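Local structure of DegV domain-containing protein spr0652 (Streptococcus pneumoniae, 6CNG) at residues P49-I52 against Q57-V60; E72-T77 against C285-E290; L65-M70 against A252-E257. The protein binds a long-chain fatty acid, here linoleic acid, and may act in lipid transport or fatty acid metabolism. All blocks are in the same frame, centred on the assembly; numbering follows the deposited sequence.

Contact 1: residues P49-I52 against Q57-V60; sequences PLTI and QVFV. With EIC (linoleic acid), chain C.
Ile52 and Phe59 exchange two backbone hydrogen bonds. Ile52 N donates its N-H to Phe59 O at 3.0 Å, N-H...O angle 167°. The return bond, Phe59 N to Ile52 O, is also 3.0 Å long, with an angle of 160°. Ile52 O reaches further, to the edge of the Phe59 ring, where it lies 3.5 Å from CD1. A CA-H...O contact adds to this, Thr51 CA standing 3.3 Å from Phe59 O.

These bonds close a beta hairpin between strands 43-54 and 57-60, with Ile52 and Phe59 as a hydrogen-bonded antiparallel pair and Thr51 and Val60 as the non-hydrogen-bonded pair next to it. Ile52 and Phe59 send their side chains to the buried face, onto Met70 of helix 67-76.

Thr51 and Val60 project from the other face, and Val60 also packs on Pro49, just before the strand pairing begins. Val60 turns CG1 anti to its own N (chi1 179°), which sets that methyl 3.6 Å from Pro49 CG, while Val60 CG2 meets Thr51 CG2 more loosely, at 4.1 Å. Leu50 instead points away from strand 57-60 and lays CD2 3.4 Å from C2 of linoleic acid, whose carboxylate is hydrogen-bonded to Ser111.

Contact 2: residues E72-T77 against C285-E290; sequences ETMYAT and CSFYAE. With EIC (linoleic acid), chain C.
Tyr75 OH donates to Glu290 OE1 at 2.8 Å, and OE1 accepts on its anti lone pair, the one turned away from OE2. The phenol and the carboxylate cross obliquely, their planes 40° apart, and OE1 approaches the ring neither squarely over its face nor at its edge. The same hydroxyl also takes a weak hydrogen bond from Glu291 N. Glu290 OE2 is occupied as well, by Asn187 N from helix 186-190, so the buried carboxylate is held at both oxygens. That double grip would be expected to stabilise its negative charge.

The apolar part of the contact is made by Met74 and Phe287. Met74 places CG anti to the backbone N (chi1 179°) and so directs it at helix 283-289, where it meets the edge of the Phe287 ring, 3.8 Å from CE1. The methionine chain then bends at its next two torsions and folds back on its own helix, bringing CE 3.3 Å above the centre of the Tyr75 ring, a CH-pi contact of the methionine methyl that backs the phenol as it reaches across.

Helices 67-76 and 283-289 are thus joined close to their C-terminal ends: Glu290 is the first residue to leave helical geometry, and it does so with positive phi.

The far side of helix 283-289 belongs to the fatty acid pocket of this DegV-family protein. Phe287 CD2 sits 3.5 Å above the middle of the Tyr288 ring, placing Phe287 between Met74 and the pocket wall. Linoleic acid runs alongside Tyr288, with C10 3.3 Å from Tyr288 CB and C5 over a ring face. Tyr288 OH is hydrogen-bonded to Ser83, a residue thought by similarity to bind hexadecanoate.

Contact 3: residues L65-M70 against A252-E257; sequences LDIDQM and AQRNNE
Asp68 and Arg254 form a salt bridge in which a single carboxylate oxygen, Asp68 OD1, faces both terminal nitrogens of the guanidinium. The modelled 2.4 Å from Arg254 NH2 to Asp68 OD1 is shorter than a normal hydrogen bond, so its exact length is doubtful. The companion bond from Arg254 NH1 to Asp68 OD1, at 2.9 Å, is weak because its N-H...O angle is just 124°. OD1 lies near the guanidinium plane, at its edge, but the carboxylate itself is turned 50° from that plane.

Arg254 has further partners. Its NE is bound to Glu291 OE1 in a second salt bridge, so acidic groups engage the guanidinium from both the helix and its own side of the contact. NH2 has another hydrogen-bond partner beyond Asp68, and an acetate, probably from the crystallisation liquor, lies about 3 Å from the arginine side chain. Glu291 OE2 accepts from Asn255 ND2, and that amide nitrogen also lies 3.6 Å above one face of the guanidinium, toward its rim. Ile67 CG2 lies over the opposite face, 3.9 Å from Arg254 NH1. The arginine chain bends at chi2 (58°), which turns the guanidinium toward Asp68.

Each segment satisfies polar groups of its own. Gln253 OE1 accepts from Asn256 N at 2.6 Å, nearly in line with the side-chain C=O, and so holds the turn between them. On the other side, Asp66 OD1 receives a weak bond from Gln69 N, 3.5 Å long.

Asp66 occupies the N-cap position of helix 67-76, this weak bond being its capping bond, and the salt bridge, at the surface, ties the helix's first turn to Arg254, beside strand 247-253 of the mixed six-stranded sheet.

Overall arrangement
All three contacts gather around helix 67-76. Contact 1 closes first along the chain, as the hairpin just ahead of that helix; contacts 2 and 3 then both use the helix, and their segments alternate in sequence. Their centres are about 9 Å apart, while contact 1 lies about 12 Å from contact 2 and 15 Å from contact 3. Ile52 CD1 packs on Phe287 and on Met70, joining the hairpin to both helices. Strand 43-54 and strand 247-253 belong to different sheets, so the helix links the two. Linoleic acid touches contacts 1 and 2, whose segments therefore contribute to its pocket, and contact 3 stands outside it.

Contact 1: residues P49-I52 against Q57-V60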
loop_
_atom_site.group_PDB
_atom_site.type_symbol
_atom_site.label_atom_id
_atom_site.label_comp_id
_atom_site.label_asym_id
_atom_site.label_seq_id
_atom_site.Cartn_x
_atom_site.Cartn_y
_atom_site.Cartn_z
ATOM N N PRO A 49 12.642 -0.128 -2.431
ATOM C CA PRO A 49 11.955 -0.573 -3.640
ATOM C C PRO A 49 11.910 -2.084 -3.785
ATOM O O PRO A 49 12.871 -2.799 -3.506
ATOM C CB PRO A 49 12.804 0.049 -4.752
ATOM C CG PRO A 49 14.125 0.130 -4.174
ATOM C CD PRO A 49 13.962 0.445 -2.744
ATOM N N LEU A 50 10.769 -2.561 -4.239
ATOM C CA LEU A 50 10.717 -3.872 -4.861
ATOM C C LEU A 50 11.093 -3.731 -6.331
ATOM O O LEU A 50 11.225 -2.630 -6.860
ATOM C CB LEU A 50 9.324 -4.496 -4.711
ATOM C CG LEU A 50 9.099 -5.175 -3.363
ATOM C CD1 LEU A 50 8.742 -4.191 -2.286
ATOM C CD2 LEU A 50 8.063 -6.253 -3.445
ATOM N N THR A 51 11.232 -4.865 -6.999
ATOM C CA THR A 51 11.595 -4.871 -8.401
ATOM C C THR A 51 10.523 -5.577 -9.202
ATOM O O THR A 51 9.784 -6.412 -8.684
ATOM C CB THR A 51 12.920 -5.580 -8.629
ATOM O OG1 THR A 51 12.819 -6.923 -8.159
ATOM C CG2 THR A 51 14.017 -4.880 -7.887
ATOM N N ILE A 52 10.456 -5.213 -10.477
ATOM C CA ILE A 52 9.579 -5.835 -11.457
ATOM C C ILE A 52 10.422 -6.199 -12.668
ATOM O O ILE A 52 11.028 -5.326 -13.284
ATOM C CB ILE A 52 8.450 -4.886 -11.876
ATOM C CG1 ILE A 52 7.543 -4.606 -10.666
ATOM C CG2 ILE A 52 7.657 -5.478 -13.008
ATOM C CD1 ILE A 52 6.981 -3.229 -10.633
ATOM N N GLN A 57 14.883 -7.266 -18.692
ATOM C CA GLN A 57 15.039 -5.926 -18.137
ATOM C C GLN A 57 14.455 -5.854 -16.724
ATOM O O GLN A 57 13.409 -6.434 -16.429
ATOM C CB GLN A 57 14.334 -4.894 -19.024
ATOM C CG GLN A 57 14.488 -3.468 -18.558
ATOM C CD GLN A 57 14.132 -2.450 -19.632
ATOM O OE1 GLN A 57 13.374 -2.739 -20.577
ATOM N NE2 GLN A 57 14.684 -1.240 -19.492
ATOM N N VAL A 58 15.126 -5.130 -15.849
ATOM C CA VAL A 58 14.686 -4.991 -14.470
ATOM C C VAL A 58 14.354 -3.534 -14.186
ATOM O O VAL A 58 15.108 -2.626 -14.551
ATOM C CB VAL A 58 15.732 -5.513 -13.476
ATOM C CG1 VAL A 58 15.304 -5.186 -12.090
ATOM C CG2 VAL A 58 15.908 -6.994 -13.631
ATOM N N PHE A 59 13.226 -3.322 -13.536
ATOM C CA PHE A 59 12.794 -2.004 -13.135
ATOM C C PHE A 59 12.800 -1.971 -11.619
ATOM O O PHE A 59 12.240 -2.859 -10.961
ATOM C CB PHE A 59 11.402 -1.724 -13.679
ATOM C CG PHE A 59 11.324 -1.741 -15.176
ATOM C CD1 PHE A 59 11.089 -2.920 -15.859
ATOM C CD2 PHE A 59 11.473 -0.573 -15.910
ATOM C CE1 PHE A 59 11.012 -2.927 -17.229
ATOM C CE2 PHE A 59 11.394 -0.578 -17.294
ATOM C CZ PHE A 59 11.160 -1.748 -17.951
ATOM N N VAL A 60 13.467 -0.981 -11.070
ATOM C CA VAL A 60 13.513 -0.803 -9.632
ATOM C C VAL A 60 12.516 0.283 -9.272
ATOM O O VAL A 60 12.505 1.354 -9.885
ATOM C CB VAL A 60 14.927 -0.456 -9.162
ATOM C CG1 VAL A 60 14.919 -0.251 -7.672
ATOM C CG2 VAL A 60 15.857 -1.569 -9.539
HETATM C C1 EIC C . 6.692 -9.472 -4.406
HETATM C C2 EIC C . 5.592 -8.420 -4.304
HETATM C C3 EIC C . 4.195 -8.979 -4.451
HETATM C C4 EIC C . 3.148 -7.968 -4.044
HETATM C C5 EIC C . 1.751 -8.549 -4.089
HETATM C C6 EIC C . 0.704 -7.570 -3.570
HETATM C C7 EIC C . 0.369 -6.444 -4.558
HETATM C C8 EIC C . -0.550 -5.417 -3.923
HETATM C C9 EIC C . -0.731 -4.284 -4.907
HETATM C C10 EIC C . -1.770 -4.234 -5.711
HETATM C C11 EIC C . -2.849 -5.308 -5.732
HETATM C C12 EIC C . -4.170 -4.549 -5.716
HETATM C C13 EIC C . -5.165 -4.795 -4.891
HETATM C C14 EIC C . -5.115 -5.909 -3.866
HETATM C C15 EIC C . -4.468 -5.449 -2.562
HETATM C C16 EIC C . -4.471 -6.596 -1.563
HETATM C C17 EIC C . -3.703 -6.249 -0.321
HETATM C C18 EIC C . -3.701 -7.436 0.617
HETATM O O1 EIC C . 7.250 -9.935 -3.375
HETATM O O2 EIC C . 7.038 -9.879 -5.542
#

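Contact 2: residues E72-T77 against C285-E290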
loop_
_atom_site.group_PDB
_atom_site.type_symbol
_atom_site.label_atom_id
_atom_site.label_comp_id
_atom_site.label_asym_id
_atom_site.label_seq_id
_atom_site.Cartn_x
_atom_site.Cartn_y
_atom_site.Cartn_z
ATOM N N GLU A 72 4.014 0.197 -20.016
ATOM C CA GLU A 72 3.946 0.009 -21.464
ATOM C C GLU A 72 4.731 -1.218 -21.880
ATOM O O GLU A 72 4.267 -2.029 -22.687
ATOM C CB GLU A 72 4.515 1.251 -22.159
ATOM C CG GLU A 72 4.450 1.240 -23.694
ATOM C CD GLU A 72 4.762 2.586 -24.326
ATOM O OE1 GLU A 72 4.737 2.667 -25.572
ATOM O OE2 GLU A 72 5.019 3.564 -23.591
ATOM N N THR A 73 5.917 -1.378 -21.313
ATOM C CA THR A 73 6.761 -2.518 -21.625
ATOM C C THR A 73 6.129 -3.800 -21.145
ATOM O O THR A 73 6.123 -4.799 -21.870
ATOM C CB THR A 73 8.125 -2.320 -20.986
ATOM O OG1 THR A 73 8.688 -1.108 -21.482
ATOM C CG2 THR A 73 9.046 -3.449 -21.306
ATOM N N MET A 74 5.553 -3.775 -19.948
ATOM C CA MET A 74 4.932 -4.964 -19.409
ATOM C C MET A 74 3.785 -5.403 -20.288
ATOM O O MET A 74 3.650 -6.577 -20.619
ATOM C CB MET A 74 4.482 -4.633 -17.994
ATOM C CG MET A 74 3.770 -5.738 -17.240
ATOM S SD MET A 74 2.037 -5.770 -17.559
ATOM C CE MET A 74 1.509 -4.201 -16.966
ATOM N N TYR A 75 2.948 -4.474 -20.690
ATOM C CA TYR A 75 1.797 -4.876 -21.449
ATOM C C TYR A 75 2.181 -5.286 -22.847
ATOM O O TYR A 75 1.443 -6.031 -23.488
ATOM C CB TYR A 75 0.828 -3.727 -21.499
ATOM C CG TYR A 75 -0.065 -3.573 -20.282
ATOM C CD1 TYR A 75 -0.968 -4.558 -19.930
ATOM C CD2 TYR A 75 -0.038 -2.420 -19.525
ATOM C CE1 TYR A 75 -1.814 -4.399 -18.843
ATOM C CE2 TYR A 75 -0.891 -2.252 -18.424
ATOM C CZ TYR A 75 -1.769 -3.238 -18.097
ATOM O OH TYR A 75 -2.609 -3.084 -17.009
ATOM N N ALA A 76 3.310 -4.807 -23.341
ATOM C CA ALA A 76 3.801 -5.159 -24.665
ATOM C C ALA A 76 4.443 -6.529 -24.717
ATOM O O ALA A 76 4.695 -7.044 -25.806
ATOM C CB ALA A 76 4.860 -4.153 -25.086
ATOM N N THR A 77 4.730 -7.113 -23.580
ATOM C CA THR A 77 5.523 -8.318 -23.523
ATOM C C THR A 77 4.573 -9.456 -23.271
ATOM O O THR A 77 3.870 -9.463 -22.265
ATOM C CB THR A 77 6.563 -8.225 -22.424
ATOM O OG1 THR A 77 7.464 -7.154 -22.722
ATOM C CG2 THR A 77 7.341 -9.512 -22.341
ATOM N N CYS A 285 2.502 -1.140 -7.037
ATOM C CA CYS A 285 1.056 -1.107 -6.954
ATOM C C CYS A 285 0.434 -0.902 -8.316
ATOM O O CYS A 285 -0.623 -1.459 -8.587
ATOM C CB CYS A 285 0.618 -0.051 -5.963
ATOM S SG CYS A 285 1.033 -0.484 -4.249
ATOM N N SER A 286 1.069 -0.130 -9.190
ATOM C CA SER A 286 0.564 -0.008 -10.558
ATOM C C SER A 286 0.595 -1.351 -11.259
ATOM O O SER A 286 -0.329 -1.707 -11.981
ATOM C CB SER A 286 1.385 1.011 -11.353
ATOM O OG SER A 286 1.452 2.242 -10.669
ATOM N N PHE A 287 1.651 -2.114 -11.035
ATOM C CA PHE A 287 1.811 -3.374 -11.715
ATOM C C PHE A 287 0.709 -4.333 -11.350
ATOM O O PHE A 287 0.199 -5.058 -12.208
ATOM C CB PHE A 287 3.155 -3.948 -11.292
ATOM C CG PHE A 287 3.412 -5.312 -11.797
ATOM C CD1 PHE A 287 3.518 -5.558 -13.135
ATOM C CD2 PHE A 287 3.580 -6.344 -10.927
ATOM C CE1 PHE A 287 3.768 -6.821 -13.584
ATOM C CE2 PHE A 287 3.823 -7.602 -11.384
ATOM C CZ PHE A 287 3.929 -7.839 -12.697
ATOM N N TYR A 288 0.338 -4.361 -10.092
ATOM C CA TYR A 288 -0.634 -5.341 -9.648
ATOM C C TYR A 288 -2.055 -4.842 -9.685
ATOM O O TYR A 288 -2.970 -5.625 -9.943
ATOM C CB TYR A 288 -0.283 -5.772 -8.249
ATOM C CG TYR A 288 0.735 -6.812 -8.279
ATOM C CD1 TYR A 288 0.478 -8.016 -8.906
ATOM C CD2 TYR A 288 1.944 -6.614 -7.704
ATOM C CE1 TYR A 288 1.394 -8.991 -8.935
ATOM C CE2 TYR A 288 2.885 -7.600 -7.720
ATOM C CZ TYR A 288 2.609 -8.795 -8.344
ATOM O OH TYR A 288 3.544 -9.810 -8.380
ATOM N N ALA A 289 -2.275 -3.576 -9.419
ATOM C CA ALA A 289 -3.634 -3.063 -9.529
ATOM C C ALA A 289 -4.028 -2.821 -10.973
ATOM O O ALA A 289 -5.218 -2.880 -11.305
ATOM C CB ALA A 289 -3.771 -1.769 -8.732
ATOM N N GLU A 290 -3.037 -2.530 -11.819
ATOM C CA GLU A 290 -3.189 -2.376 -13.256
ATOM C C GLU A 290 -4.015 -1.163 -13.631
ATOM O O GLU A 290 -4.442 -0.387 -12.775
ATOM C CB GLU A 290 -3.767 -3.652 -13.869
ATOM C CG GLU A 290 -2.871 -4.879 -13.645
ATOM C CD GLU A 290 -3.056 -5.959 -14.701
ATOM O OE1 GLU A 290 -2.967 -5.658 -15.910
ATOM O OE2 GLU A 290 -3.295 -7.113 -14.323
HETATM C C1 EIC C . 6.692 -9.472 -4.406
HETATM C C2 EIC C . 5.592 -8.420 -4.304
HETATM C C3 EIC C . 4.195 -8.979 -4.451
HETATM C C4 EIC C . 3.148 -7.968 -4.044
HETATM C C5 EIC C . 1.751 -8.549 -4.089
HETATM C C6 EIC C . 0.704 -7.570 -3.570
HETATM C C7 EIC C . 0.369 -6.444 -4.558
HETATM C C8 EIC C . -0.550 -5.417 -3.923
HETATM C C9 EIC C . -0.731 -4.284 -4.907
HETATM C C10 EIC C . -1.770 -4.234 -5.711
HETATM C C11 EIC C . -2.849 -5.308 -5.732
HETATM C C12 EIC C . -4.170 -4.549 -5.716
HETATM C C13 EIC C . -5.165 -4.795 -4.891
HETATM C C14 EIC C . -5.115 -5.909 -3.866
HETATM C C15 EIC C . -4.468 -5.449 -2.562
HETATM C C16 EIC C . -4.471 -6.596 -1.563
HETATM C C17 EIC C . -3.703 -6.249 -0.321
HETATM C C18 EIC C . -3.701 -7.436 0.617
HETATM O O1 EIC C . 7.250 -9.935 -3.375
HETATM O O2 EIC C . 7.038 -9.879 -5.542
#

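Contact 3: residues L65-M70 against A252-E257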
loop_
_atom_site.group_PDB
_atom_site.type_symbol
_atom_site.label_atom_id
_atom_site.label_comp_id
_atom_site.label_asym_id
_atom_site.label_seq_id
_atom_site.Cartn_x
_atom_site.Cartn_y
_atom_site.Cartn_z
ATOM N N LEU A 65 11.907 5.768 -11.158
ATOM C CA LEU A 65 11.248 4.901 -12.118
ATOM C C LEU A 65 10.236 5.669 -12.952
ATOM O O LEU A 65 9.352 6.354 -12.419
ATOM C CB LEU A 65 10.542 3.752 -11.397
ATOM C CG LEU A 65 9.901 2.711 -12.336
ATOM C CD1 LEU A 65 10.978 1.973 -13.138
ATOM C CD2 LEU A 65 9.049 1.743 -11.606
ATOM N N ASP A 66 10.358 5.538 -14.274
ATOM C CA ASP A 66 9.302 5.956 -15.186
ATOM C C ASP A 66 8.248 4.868 -15.126
ATOM O O ASP A 66 8.388 3.816 -15.757
ATOM C CB ASP A 66 9.827 6.093 -16.606
ATOM C CG ASP A 66 8.854 6.795 -17.516
ATOM O OD1 ASP A 66 7.679 6.973 -17.147
ATOM O OD2 ASP A 66 9.273 7.201 -18.617
ATOM N N ILE A 67 7.200 5.100 -14.333
ATOM C CA ILE A 67 6.179 4.076 -14.176
ATOM C C ILE A 67 5.473 3.835 -15.497
ATOM O O ILE A 67 5.150 2.697 -15.840
ATOM C CB ILE A 67 5.189 4.446 -13.057
ATOM C CG1 ILE A 67 5.917 4.613 -11.739
ATOM C CG2 ILE A 67 4.183 3.377 -12.903
ATOM C CD1 ILE A 67 5.087 5.264 -10.672
ATOM N N ASP A 68 5.216 4.895 -16.256
ATOM C CA ASP A 68 4.478 4.737 -17.501
ATOM C C ASP A 68 5.240 3.889 -18.518
ATOM O O ASP A 68 4.638 3.098 -19.245
ATOM C CB ASP A 68 4.090 6.108 -18.047
ATOM C CG ASP A 68 2.972 6.767 -17.220
ATOM O OD1 ASP A 68 2.222 6.025 -16.560
ATOM O OD2 ASP A 68 2.839 8.016 -17.223
ATOM N N GLN A 69 6.562 4.006 -18.552
ATOM C CA GLN A 69 7.351 3.222 -19.490
ATOM C C GLN A 69 7.425 1.769 -19.048
ATOM O O GLN A 69 7.416 0.857 -19.872
ATOM C CB GLN A 69 8.747 3.829 -19.575
ATOM C CG GLN A 69 9.827 2.867 -19.973
ATOM C CD GLN A 69 9.556 2.241 -21.314
ATOM O OE1 GLN A 69 9.833 1.062 -21.521
ATOM N NE2 GLN A 69 9.014 3.030 -22.242
ATOM N N MET A 70 7.489 1.532 -17.749
ATOM C CA MET A 70 7.476 0.166 -17.254
ATOM C C MET A 70 6.184 -0.539 -17.625
ATOM O O MET A 70 6.188 -1.668 -18.129
ATOM C CB MET A 70 7.629 0.218 -15.746
ATOM C CG MET A 70 7.774 -1.121 -15.098
ATOM S SD MET A 70 6.805 -1.200 -13.618
ATOM C CE MET A 70 5.185 -1.331 -14.279
ATOM N N ALA A 252 -5.053 5.485 -3.545
ATOM C CA ALA A 252 -3.979 5.233 -4.504
ATOM C C ALA A 252 -4.571 4.673 -5.791
ATOM O O ALA A 252 -5.239 3.644 -5.771
ATOM C CB ALA A 252 -2.991 4.243 -3.902
ATOM N N GLN A 253 -4.307 5.327 -6.914
ATOM C CA GLN A 253 -4.953 4.970 -8.160
ATOM C C GLN A 253 -3.959 4.954 -9.321
ATOM O O GLN A 253 -2.943 5.650 -9.303
ATOM C CB GLN A 253 -6.100 5.925 -8.484
ATOM C CG GLN A 253 -5.738 7.376 -8.451
ATOM C CD GLN A 253 -5.113 7.851 -9.735
ATOM O OE1 GLN A 253 -5.440 7.372 -10.793
ATOM N NE2 GLN A 253 -4.206 8.812 -9.640
ATOM N N ARG A 254 -4.282 4.132 -10.328
ATOM C CA ARG A 254 -3.538 4.037 -11.580
ATOM C C ARG A 254 -4.465 4.474 -12.700
ATOM O O ARG A 254 -5.315 3.707 -13.143
ATOM C CB ARG A 254 -3.052 2.624 -11.826
ATOM C CG ARG A 254 -2.303 2.455 -13.118
ATOM C CD ARG A 254 -1.110 3.365 -13.204
ATOM N NE ARG A 254 -0.494 3.332 -14.519
ATOM C CZ ARG A 254 0.450 4.168 -14.912
ATOM N NH1 ARG A 254 0.914 5.102 -14.094
ATOM N NH2 ARG A 254 0.914 4.070 -16.134
ATOM N N ASN A 255 -4.276 5.687 -13.173
ATOM C CA ASN A 255 -5.078 6.209 -14.273
ATOM C C ASN A 255 -6.564 6.055 -13.973
ATOM O O ASN A 255 -7.354 5.606 -14.791
ATOM C CB ASN A 255 -4.709 5.550 -15.605
ATOM C CG ASN A 255 -3.532 6.229 -16.298
ATOM O OD1 ASN A 255 -3.410 7.445 -16.287
ATOM N ND2 ASN A 255 -2.667 5.436 -16.892
ATOM N N ASN A 256 -6.932 6.447 -12.777
ATOM C CA ASN A 256 -8.304 6.372 -12.320
ATOM C C ASN A 256 -8.689 7.654 -11.590
ATOM O O ASN A 256 -9.489 7.625 -10.654
ATOM C CB ASN A 256 -8.490 5.154 -11.410
ATOM C CG ASN A 256 -9.909 4.710 -11.345
ATOM O OD1 ASN A 256 -10.672 4.896 -12.284
ATOM N ND2 ASN A 256 -10.281 4.108 -10.238
ATOM N N GLU A 257 -8.139 8.791 -12.009
ATOM C CA GLU A 257 -8.398 10.045 -11.318
ATOM C C GLU A 257 -9.852 10.461 -11.409
ATOM O O GLU A 257 -10.371 11.092 -10.492
ATOM C CB GLU A 257 -7.550 11.161 -11.921
ATOM C CG GLU A 257 -6.105 11.131 -11.504
ATOM C CD GLU A 257 -5.213 10.401 -12.477
ATOM O OE1 GLU A 257 -5.704 9.533 -13.214
ATOM O OE2 GLU A 257 -4.002 10.706 -12.503
#